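Local coordinates for protein PfkB (Polaromonas sp. JS666, PDB 4DU5) that probably transfers a phosphoryl group from a nucleotide such as ATP to a carbohydrate substrate, at residues A[33-38]-A[75-80]; A[145-150]-A[177-182]; A[163-168]-A[195-200]. One frame throughout, in Å; residues are numbered along the deposited sequence.

Contact 1: A[33-38]-A[75-80]; sequences GEAMML and VGWASR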
loop_
_atom_site.group_PDB
_atom_site.type_symbol
_atom_site.label_atom_id
_atom_site.label_comp_id
_atom_site.label_asym_id
_atom_site.label_seq_id
_atom_site.Cartn_x
_atom_site.Cartn_y
_atom_site.Cartn_z
ATOM N N GLY A 33 15.250 -4.738 -12.378
ATOM C CA GLY A 33 14.949 -4.587 -10.965
ATOM C C GLY A 33 13.652 -3.890 -10.642
ATOM O O GLY A 33 12.992 -3.311 -11.506
ATOM N N GLU A 34 13.304 -3.954 -9.366
ATOM C CA GLU A 34 12.045 -3.433 -8.908
ATOM C C GLU A 34 12.252 -2.090 -8.290
ATOM O O GLU A 34 13.039 -1.950 -7.363
ATOM C CB GLU A 34 11.453 -4.374 -7.888
ATOM C CG GLU A 34 10.393 -3.730 -7.091
ATOM C CD GLU A 34 9.425 -4.704 -6.453
ATOM O OE1 GLU A 34 9.827 -5.843 -6.117
ATOM O OE2 GLU A 34 8.249 -4.304 -6.278
ATOM N N ALA A 35 11.554 -1.089 -8.793
ATOM C CA ALA A 35 11.446 0.145 -8.035
ATOM C C ALA A 35 10.195 0.077 -7.192
ATOM O O ALA A 35 9.254 -0.605 -7.535
ATOM C CB ALA A 35 11.395 1.339 -8.956
HETATM N N MSE A 36 10.204 0.786 -6.077
HETATM C CA MSE A 36 9.027 0.974 -5.248
HETATM C C MSE A 36 8.922 2.440 -4.902
HETATM O O MSE A 36 9.902 3.167 -5.003
HETATM C CB MSE A 36 9.151 0.180 -3.957
HETATM C CG MSE A 36 9.326 -1.293 -4.143
HETATM SE SE MSE A 36 10.386 -2.003 -2.674
HETATM C CE MSE A 36 12.212 -1.589 -3.351
HETATM N N MSE A 37 7.724 2.863 -4.506
HETATM C CA MSE A 37 7.492 4.200 -3.993
HETATM C C MSE A 37 7.882 4.220 -2.517
HETATM O O MSE A 37 7.557 3.310 -1.742
HETATM C CB MSE A 37 6.038 4.638 -4.193
HETATM C CG MSE A 37 5.800 6.122 -3.958
HETATM SE SE MSE A 37 3.899 6.750 -4.029
HETATM C CE MSE A 37 3.192 5.789 -2.458
ATOM N N LEU A 38 8.624 5.263 -2.161
ATOM C CA LEU A 38 9.119 5.460 -0.820
ATOM C C LEU A 38 8.377 6.583 -0.105
ATOM O O LEU A 38 8.477 7.743 -0.472
ATOM C CB LEU A 38 10.615 5.736 -0.887
ATOM C CG LEU A 38 11.374 6.024 0.397
ATOM C CD1 LEU A 38 10.808 5.286 1.579
ATOM C CD2 LEU A 38 12.776 5.591 0.165
ATOM N N VAL A 75 21.136 4.903 -20.286
ATOM C CA VAL A 75 20.733 3.810 -19.415
ATOM C C VAL A 75 19.300 3.369 -19.695
ATOM O O VAL A 75 18.370 4.204 -19.743
ATOM C CB VAL A 75 20.803 4.236 -17.937
ATOM C CG1 VAL A 75 20.413 3.083 -17.023
ATOM C CG2 VAL A 75 22.187 4.790 -17.590
ATOM N N GLY A 76 19.125 2.058 -19.847
ATOM C CA GLY A 76 17.813 1.474 -20.001
ATOM C C GLY A 76 17.458 0.609 -18.816
ATOM O O GLY A 76 18.271 -0.235 -18.397
ATOM N N TRP A 77 16.245 0.804 -18.284
ATOM C CA TRP A 77 15.731 0.026 -17.162
ATOM C C TRP A 77 14.601 -0.912 -17.558
ATOM O O TRP A 77 13.701 -0.532 -18.306
ATOM C CB TRP A 77 15.234 0.975 -16.103
ATOM C CG TRP A 77 14.532 0.333 -14.933
ATOM C CD1 TRP A 77 14.915 -0.796 -14.245
ATOM C CD2 TRP A 77 13.348 0.815 -14.289
ATOM N NE1 TRP A 77 14.028 -1.050 -13.229
ATOM C CE2 TRP A 77 13.053 -0.083 -13.236
ATOM C CE3 TRP A 77 12.499 1.907 -14.508
ATOM C CZ2 TRP A 77 11.959 0.088 -12.406
ATOM C CZ3 TRP A 77 11.405 2.067 -13.707
ATOM C CH2 TRP A 77 11.144 1.172 -12.653
ATOM N N ALA A 78 14.637 -2.132 -17.045
ATOM C CA ALA A 78 13.589 -3.094 -17.314
ATOM C C ALA A 78 12.852 -3.462 -16.024
ATOM O O ALA A 78 13.476 -3.849 -15.028
ATOM C CB ALA A 78 14.174 -4.316 -17.940
ATOM N N SER A 79 11.528 -3.345 -16.035
ATOM C CA SER A 79 10.722 -3.633 -14.844
ATOM C C SER A 79 9.203 -3.811 -15.159
ATOM O O SER A 79 8.751 -3.672 -16.315
ATOM C CB SER A 79 10.950 -2.543 -13.785
ATOM O OG SER A 79 10.789 -3.032 -12.475
ATOM N N ARG A 80 8.425 -4.139 -14.128
ATOM C CA ARG A 80 6.973 -4.125 -14.228
ATOM C C ARG A 80 6.517 -3.176 -13.154
ATOM O O ARG A 80 7.189 -3.042 -12.136
ATOM C CB ARG A 80 6.372 -5.514 -13.941
ATOM C CG ARG A 80 6.859 -6.686 -14.809
ATOM C CD ARG A 80 5.938 -7.881 -14.599
ATOM N NE ARG A 80 4.687 -7.617 -15.300
ATOM C CZ ARG A 80 4.434 -8.022 -16.543
ATOM N NH1 ARG A 80 5.315 -8.755 -17.195
ATOM N NH2 ARG A 80 3.303 -7.696 -17.128
#
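The carbonyl oxygen of Gly-33 is held by a side-chain donor from the strand opposite, the indole N-H of Trp-77. NE1 of Trp-77 lies 3.0 Å from Gly-33 O, and its N-H bends to 146° at the hydrogen. The acceptor sits at the indole edge close to the ring plane, whereas the donor stands 44° out of the carbonyl plane. Ser-79 OG is a second, doubtful donor to Gly-33 O, since the modelled separation is too short to be trusted at 2.70 Å resolution. A weak backbone bond, Gly-33 N to Ala-78 O at 3.3 Å, completes the polar set. At the backbone angles of Gly-33 a CB would press on the preceding carbonyl oxygen, and a side chain would hardly be tolerated.

Packing follows just beyond. With CG anti to the backbone N (chi1 174°), Trp-77 swings its six-membered ring to Ala-35, whose CB is 3.7 Å from Trp-77 CH2. Thr-62 of helix 60-70 touches both residues. Glu-34 turns away from the strand, and its OE2 is hydrogen-bonded to Ser-135.

Replacing Trp-77 by an alanine is likely to cost Gly-33 O its indole donor and open a gap beside Ala-35. The contact lies where strand 27-32 of the central sheet gives way to strand 36-41 of the smaller sheet, which in this family typically forms a lid. A buried peptide carbonyl at such a junction needs a donor, and here the Trp-77 indole supplies it, with Ser-79 possibly adding to it, where regular strand pairing ends.

Contact 2: A[145-150]-A[177-182]; sequences IDEAWL and MDLMRA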
loop_
_atom_site.group_PDB
_atom_site.type_symbol
_atom_site.label_atom_id
_atom_site.label_comp_id
_atom_site.label_asym_id
_atom_site.label_seq_id
_atom_site.Cartn_x
_atom_site.Cartn_y
_atom_site.Cartn_z
ATOM N N ILE A 145 12.498 -10.927 -20.526
ATOM C CA ILE A 145 13.737 -10.497 -21.166
ATOM C C ILE A 145 13.566 -10.338 -22.693
ATOM O O ILE A 145 13.172 -11.285 -23.376
ATOM C CB ILE A 145 14.849 -11.557 -20.904
ATOM C CG1 ILE A 145 14.900 -11.958 -19.439
ATOM C CG2 ILE A 145 16.223 -11.068 -21.368
ATOM C CD1 ILE A 145 15.603 -13.277 -19.235
ATOM N N ASP A 146 13.855 -9.147 -23.215
ATOM C CA ASP A 146 13.910 -8.926 -24.666
ATOM C C ASP A 146 15.361 -8.976 -25.143
ATOM O O ASP A 146 16.109 -7.987 -25.028
ATOM C CB ASP A 146 13.268 -7.590 -25.053
ATOM C CG ASP A 146 13.495 -7.223 -26.525
ATOM O OD1 ASP A 146 14.007 -8.053 -27.312
ATOM O OD2 ASP A 146 13.166 -6.082 -26.908
ATOM N N GLU A 147 15.737 -10.118 -25.713
ATOM C CA GLU A 147 17.139 -10.398 -26.071
ATOM C C GLU A 147 17.807 -9.375 -26.977
ATOM O O GLU A 147 18.814 -8.800 -26.604
ATOM C CB GLU A 147 17.314 -11.834 -26.568
ATOM C CG GLU A 147 16.920 -12.871 -25.496
ATOM C CD GLU A 147 17.115 -14.321 -25.947
ATOM O OE1 GLU A 147 17.504 -14.519 -27.121
ATOM O OE2 GLU A 147 16.869 -15.254 -25.133
ATOM N N ALA A 148 17.250 -9.107 -28.142
ATOM C CA ALA A 148 17.848 -8.087 -29.019
ATOM C C ALA A 148 18.136 -6.780 -28.277
ATOM O O ALA A 148 19.171 -6.116 -28.536
ATOM C CB ALA A 148 16.951 -7.809 -30.258
ATOM N N TRP A 149 17.221 -6.415 -27.365
ATOM C CA TRP A 149 17.267 -5.121 -26.664
ATOM C C TRP A 149 18.412 -5.058 -25.650
ATOM O O TRP A 149 19.089 -4.032 -25.519
ATOM C CB TRP A 149 15.943 -4.850 -25.964
ATOM C CG TRP A 149 15.930 -3.603 -25.191
ATOM C CD1 TRP A 149 15.922 -2.331 -25.688
ATOM C CD2 TRP A 149 15.917 -3.481 -23.777
ATOM N NE1 TRP A 149 15.924 -1.419 -24.667
ATOM C CE2 TRP A 149 15.922 -2.101 -23.476
ATOM C CE3 TRP A 149 15.909 -4.399 -22.731
ATOM C CZ2 TRP A 149 15.902 -1.618 -22.166
ATOM C CZ3 TRP A 149 15.901 -3.918 -21.412
ATOM C CH2 TRP A 149 15.900 -2.543 -21.150
ATOM N N LEU A 150 18.581 -6.155 -24.931
ATOM C CA LEU A 150 19.611 -6.317 -23.955
ATOM C C LEU A 150 20.972 -6.115 -24.633
ATOM O O LEU A 150 21.744 -5.190 -24.285
ATOM C CB LEU A 150 19.522 -7.744 -23.439
ATOM C CG LEU A 150 19.831 -8.072 -21.992
ATOM C CD1 LEU A 150 20.020 -9.586 -21.832
ATOM C CD2 LEU A 150 21.041 -7.290 -21.550
HETATM N N MSE A 177 22.417 -12.505 -17.283
HETATM C CA MSE A 177 23.870 -12.478 -17.248
HETATM C C MSE A 177 24.496 -13.363 -18.336
HETATM O O MSE A 177 25.241 -12.847 -19.178
HETATM C CB MSE A 177 24.372 -12.813 -15.845
HETATM C CG MSE A 177 24.124 -11.667 -14.865
HETATM SE SE MSE A 177 24.136 -12.095 -12.923
HETATM C CE MSE A 177 22.526 -11.132 -12.401
ATOM N N ASP A 178 24.156 -14.665 -18.327
ATOM C CA ASP A 178 24.553 -15.654 -19.349
ATOM C C ASP A 178 24.564 -15.063 -20.752
ATOM O O ASP A 178 25.549 -15.172 -21.490
ATOM C CB ASP A 178 23.609 -16.868 -19.323
ATOM C CG ASP A 178 23.904 -17.841 -18.168
ATOM O OD1 ASP A 178 24.933 -17.701 -17.488
ATOM O OD2 ASP A 178 23.108 -18.772 -17.929
ATOM N N LEU A 179 23.462 -14.417 -21.095
ATOM C CA LEU A 179 23.238 -13.899 -22.421
ATOM C C LEU A 179 24.292 -12.851 -22.729
ATOM O O LEU A 179 24.988 -12.918 -23.750
ATOM C CB LEU A 179 21.841 -13.281 -22.454
ATOM C CG LEU A 179 20.717 -13.652 -23.436
ATOM C CD1 LEU A 179 21.023 -14.821 -24.367
ATOM C CD2 LEU A 179 19.462 -13.913 -22.612
HETATM N N MSE A 180 24.421 -11.893 -21.817
HETATM C CA MSE A 180 25.299 -10.754 -21.974
HETATM C C MSE A 180 26.789 -11.140 -22.041
HETATM O O MSE A 180 27.589 -10.470 -22.712
HETATM C CB MSE A 180 25.049 -9.808 -20.818
HETATM C CG MSE A 180 25.383 -8.384 -21.110
HETATM SE SE MSE A 180 24.154 -7.810 -22.464
HETATM C CE MSE A 180 24.458 -5.875 -22.401
ATOM N N ARG A 181 27.155 -12.219 -21.353
ATOM C CA ARG A 181 28.522 -12.720 -21.402
ATOM C C ARG A 181 28.796 -13.362 -22.747
ATOM O O ARG A 181 29.611 -12.853 -23.510
ATOM C CB ARG A 181 28.829 -13.683 -20.244
ATOM C CG ARG A 181 30.327 -13.674 -19.823
ATOM C CD ARG A 181 30.513 -13.827 -18.272
ATOM N NE ARG A 181 31.887 -13.525 -17.843
ATOM C CZ ARG A 181 32.518 -14.086 -16.800
ATOM N NH1 ARG A 181 31.917 -15.013 -16.037
ATOM N NH2 ARG A 181 33.768 -13.718 -16.519
ATOM N N ALA A 182 28.103 -14.460 -23.051
ATOM C CA ALA A 182 28.294 -15.154 -24.331
ATOM C C ALA A 182 28.402 -14.184 -25.505
ATOM O O ALA A 182 29.190 -14.405 -26.410
ATOM C CB ALA A 182 27.208 -16.182 -24.577
#
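Leu-150 and Leu-179 bring together two helices on one side of the central, largely parallel sheet of this alpha/beta kinase fold. Helix 169-182 is the crossover of a beta-alpha-beta unit joining strands 153-159 and 186-190, and the short helix 147-150 comes just ahead of the first of these strands.

The contact itself is side-chain packing. Leu-150 sends its two methyls to successive residues of the longer helix: CD1 lies 4.2 Å from CB of Leu-179, while CD2 turns to Met-180, a selenomethionine in this crystal. Ile-145 adds a looser touch at the edge, its CG2 being 4.5 Å from Leu-179 CD2. Deeper in, Met-180 also packs on Leu-156 and Val-187 of the two strands, so it links the helix pair to the sheet beneath.

A second kind of contact sets a charged chain against an apolar one. Glu-147 runs extended beyond CG and crosses Leu-179 at about a right angle. Its aliphatic CG is 4.0 Å from Leu-179 CD2, so that methyl lies beside the chain as well as the carboxylate, at the more exposed margin of the contact.

Backbone bonds keep each helix in shape. Asp-146 is the N-cap residue of the short helix, and its carbonyl oxygen accepts from Leu-150 N at 3.1 Å; in the longer helix Arg-181 N donates to Met-177 O. Trp-149 of the short helix stacks on His-103 of strand 100-106. On the longer helix, Arg-181 forms a salt bridge with Asp-216.

The bend of Met-180 at chi2 (66°) folds its end back toward the short helix, where the selenium lies 3.3 Å from Leu-150 CD2 and the terminal CE 3.4 Å from Leu-150 O.

Contact 3: A[163-168]-A[195-200]; sequences PAISAT and PTLWAT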
loop_
_atom_site.group_PDB
_atom_site.type_symbol
_atom_site.label_atom_id
_atom_site.label_comp_id
_atom_site.label_asym_id
_atom_site.label_seq_id
_atom_site.Cartn_x
_atom_site.Cartn_y
_atom_site.Cartn_z
ATOM N N PRO A 163 17.520 -10.851 -8.103
ATOM C CA PRO A 163 17.364 -12.308 -7.994
ATOM C C PRO A 163 16.635 -12.807 -6.728
ATOM O O PRO A 163 16.159 -13.945 -6.719
ATOM C CB PRO A 163 18.798 -12.811 -8.008
ATOM C CG PRO A 163 19.583 -11.681 -7.522
ATOM C CD PRO A 163 18.933 -10.451 -8.072
ATOM N N ALA A 164 16.535 -11.974 -5.692
ATOM C CA ALA A 164 15.958 -12.367 -4.394
ATOM C C ALA A 164 14.478 -12.091 -4.280
ATOM O O ALA A 164 13.906 -12.212 -3.208
ATOM C CB ALA A 164 16.662 -11.634 -3.261
ATOM N N ILE A 165 13.851 -11.718 -5.384
ATOM C CA ILE A 165 12.553 -11.062 -5.298
ATOM C C ILE A 165 11.386 -12.041 -5.253
ATOM O O ILE A 165 10.486 -11.906 -4.420
ATOM C CB ILE A 165 12.435 -9.984 -6.385
ATOM C CG1 ILE A 165 13.123 -8.709 -5.887
ATOM C CG2 ILE A 165 10.972 -9.730 -6.786
ATOM C CD1 ILE A 165 12.656 -7.467 -6.608
ATOM N N SER A 166 11.430 -13.013 -6.165
ATOM C CA SER A 166 10.505 -14.156 -6.208
ATOM C C SER A 166 11.231 -15.327 -6.854
ATOM O O SER A 166 12.326 -15.158 -7.404
ATOM C CB SER A 166 9.288 -13.821 -7.063
ATOM O OG SER A 166 9.650 -13.804 -8.435
ATOM N N ALA A 167 10.615 -16.503 -6.819
ATOM C CA ALA A 167 11.188 -17.667 -7.504
ATOM C C ALA A 167 11.309 -17.514 -9.045
ATOM O O ALA A 167 12.082 -18.241 -9.689
ATOM C CB ALA A 167 10.434 -18.950 -7.119
ATOM N N THR A 168 10.583 -16.560 -9.626
ATOM C CA THR A 168 10.651 -16.340 -11.077
ATOM C C THR A 168 11.729 -15.333 -11.513
ATOM O O THR A 168 12.076 -15.260 -12.699
ATOM C CB THR A 168 9.264 -15.956 -11.722
ATOM O OG1 THR A 168 8.938 -14.580 -11.447
ATOM C CG2 THR A 168 8.138 -16.865 -11.223
ATOM N N PRO A 195 18.388 -10.442 3.525
ATOM C CA PRO A 195 18.013 -11.752 4.060
ATOM C C PRO A 195 16.484 -11.977 4.063
ATOM O O PRO A 195 16.016 -13.065 3.674
ATOM C CB PRO A 195 18.592 -11.739 5.486
ATOM C CG PRO A 195 19.196 -10.340 5.695
ATOM C CD PRO A 195 18.669 -9.471 4.599
ATOM N N THR A 196 15.723 -10.963 4.476
ATOM C CA THR A 196 14.268 -11.004 4.421
ATOM C C THR A 196 13.775 -11.549 3.079
ATOM O O THR A 196 12.725 -12.175 2.999
ATOM C CB THR A 196 13.641 -9.599 4.604
ATOM O OG1 THR A 196 13.628 -8.905 3.343
ATOM C CG2 THR A 196 14.391 -8.766 5.701
ATOM N N LEU A 197 14.530 -11.303 2.018
ATOM C CA LEU A 197 14.112 -11.741 0.697
ATOM C C LEU A 197 14.393 -13.213 0.377
ATOM O O LEU A 197 13.847 -13.764 -0.568
ATOM C CB LEU A 197 14.758 -10.842 -0.344
ATOM C CG LEU A 197 14.168 -9.439 -0.426
ATOM C CD1 LEU A 197 14.670 -8.739 -1.688
ATOM C CD2 LEU A 197 12.639 -9.494 -0.404
ATOM N N TRP A 198 15.259 -13.838 1.159
ATOM C CA TRP A 198 15.716 -15.194 0.878
ATOM C C TRP A 198 15.192 -16.153 1.932
ATOM O O TRP A 198 15.098 -15.793 3.122
ATOM C CB TRP A 198 17.243 -15.256 0.889
ATOM C CG TRP A 198 17.880 -14.582 -0.243
ATOM C CD1 TRP A 198 18.349 -13.312 -0.261
ATOM C CD2 TRP A 198 18.132 -15.126 -1.545
ATOM N NE1 TRP A 198 18.875 -13.021 -1.491
ATOM C CE2 TRP A 198 18.760 -14.120 -2.299
ATOM C CE3 TRP A 198 17.885 -16.368 -2.149
ATOM C CZ2 TRP A 198 19.150 -14.306 -3.634
ATOM C CZ3 TRP A 198 18.269 -16.559 -3.488
ATOM C CH2 TRP A 198 18.894 -15.530 -4.210
ATOM N N ALA A 199 14.905 -17.378 1.486
ATOM C CA ALA A 199 14.256 -18.407 2.313
ATOM C C ALA A 199 15.128 -18.938 3.466
ATOM O O ALA A 199 14.738 -18.833 4.643
ATOM C CB ALA A 199 13.744 -19.544 1.436
ATOM N N THR A 200 16.287 -19.512 3.122
ATOM C CA THR A 200 17.349 -19.770 4.101
ATOM C C THR A 200 18.525 -18.847 3.803
ATOM O O THR A 200 18.853 -18.628 2.631
ATOM C CB THR A 200 17.806 -21.235 4.062
#
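One face of the Trp-198 indole is met by Ala-164, whose CB stands 3.0 Å above the ring plane, displaced toward the rim. The methyl is closest to Trp-198 NE1, at 3.2 Å. Behind it the CA of Ala-164 makes a CH-pi contact with the six-membered ring, 4.2 Å from its centroid and 28° off the normal. Farther along the ring, Pro-163 O comes within 4.0 Å of Trp-198 CH2. With chi2 at 95° the indole plane stands roughly perpendicular to the plane of CA, CB and CG, which turns one face to Ala-164, while Leu-203, Met-204 and Ala-207 of helix 201-212 also touch the tryptophan.

Both segments are loops that follow neighbouring parallel strands, 153-159 and 186-190, and lead into the next helices, so the contact lies beyond the carboxyl ends of the sheet strands. In sugar kinases of this family that is the side where substrates generally bind.

Leu-197 closes on Ala-164 from beside the tryptophan, CB to CB at 3.6 Å. Leu-197 CD1 is 4.5 Å from Ile-165 CG1. Beyond the contact, Ser-166 OG accepts from Thr-168 N at 3.1 Å, a capping bond before helix 169-182.

Overall arrangement
From the N terminus, contact 1 comes first: it closes a 36-residue loop containing strand 52-58 and helix 60-70, and joins the link between strands 27-32 and 36-41 to strand 75-81. It is complete before the other two begin. Contacts 2 and 3 each close a 26-residue span, the first holding strand 153-159, the second helix 169-182 and strand 186-190. These spans cross, the segments alternating as 145-150, 163-168, 177-182, 195-200. Contact 2 packs helices beside the sheet, contact 3 joins loops past its strand ends, and their nearest atoms stay about 6 Å apart. Strand 75-81 borders contact 2, Ala-78 meeting Trp-149, and segment 33-38 borders contact 3, Glu-34 meeting Ile-165.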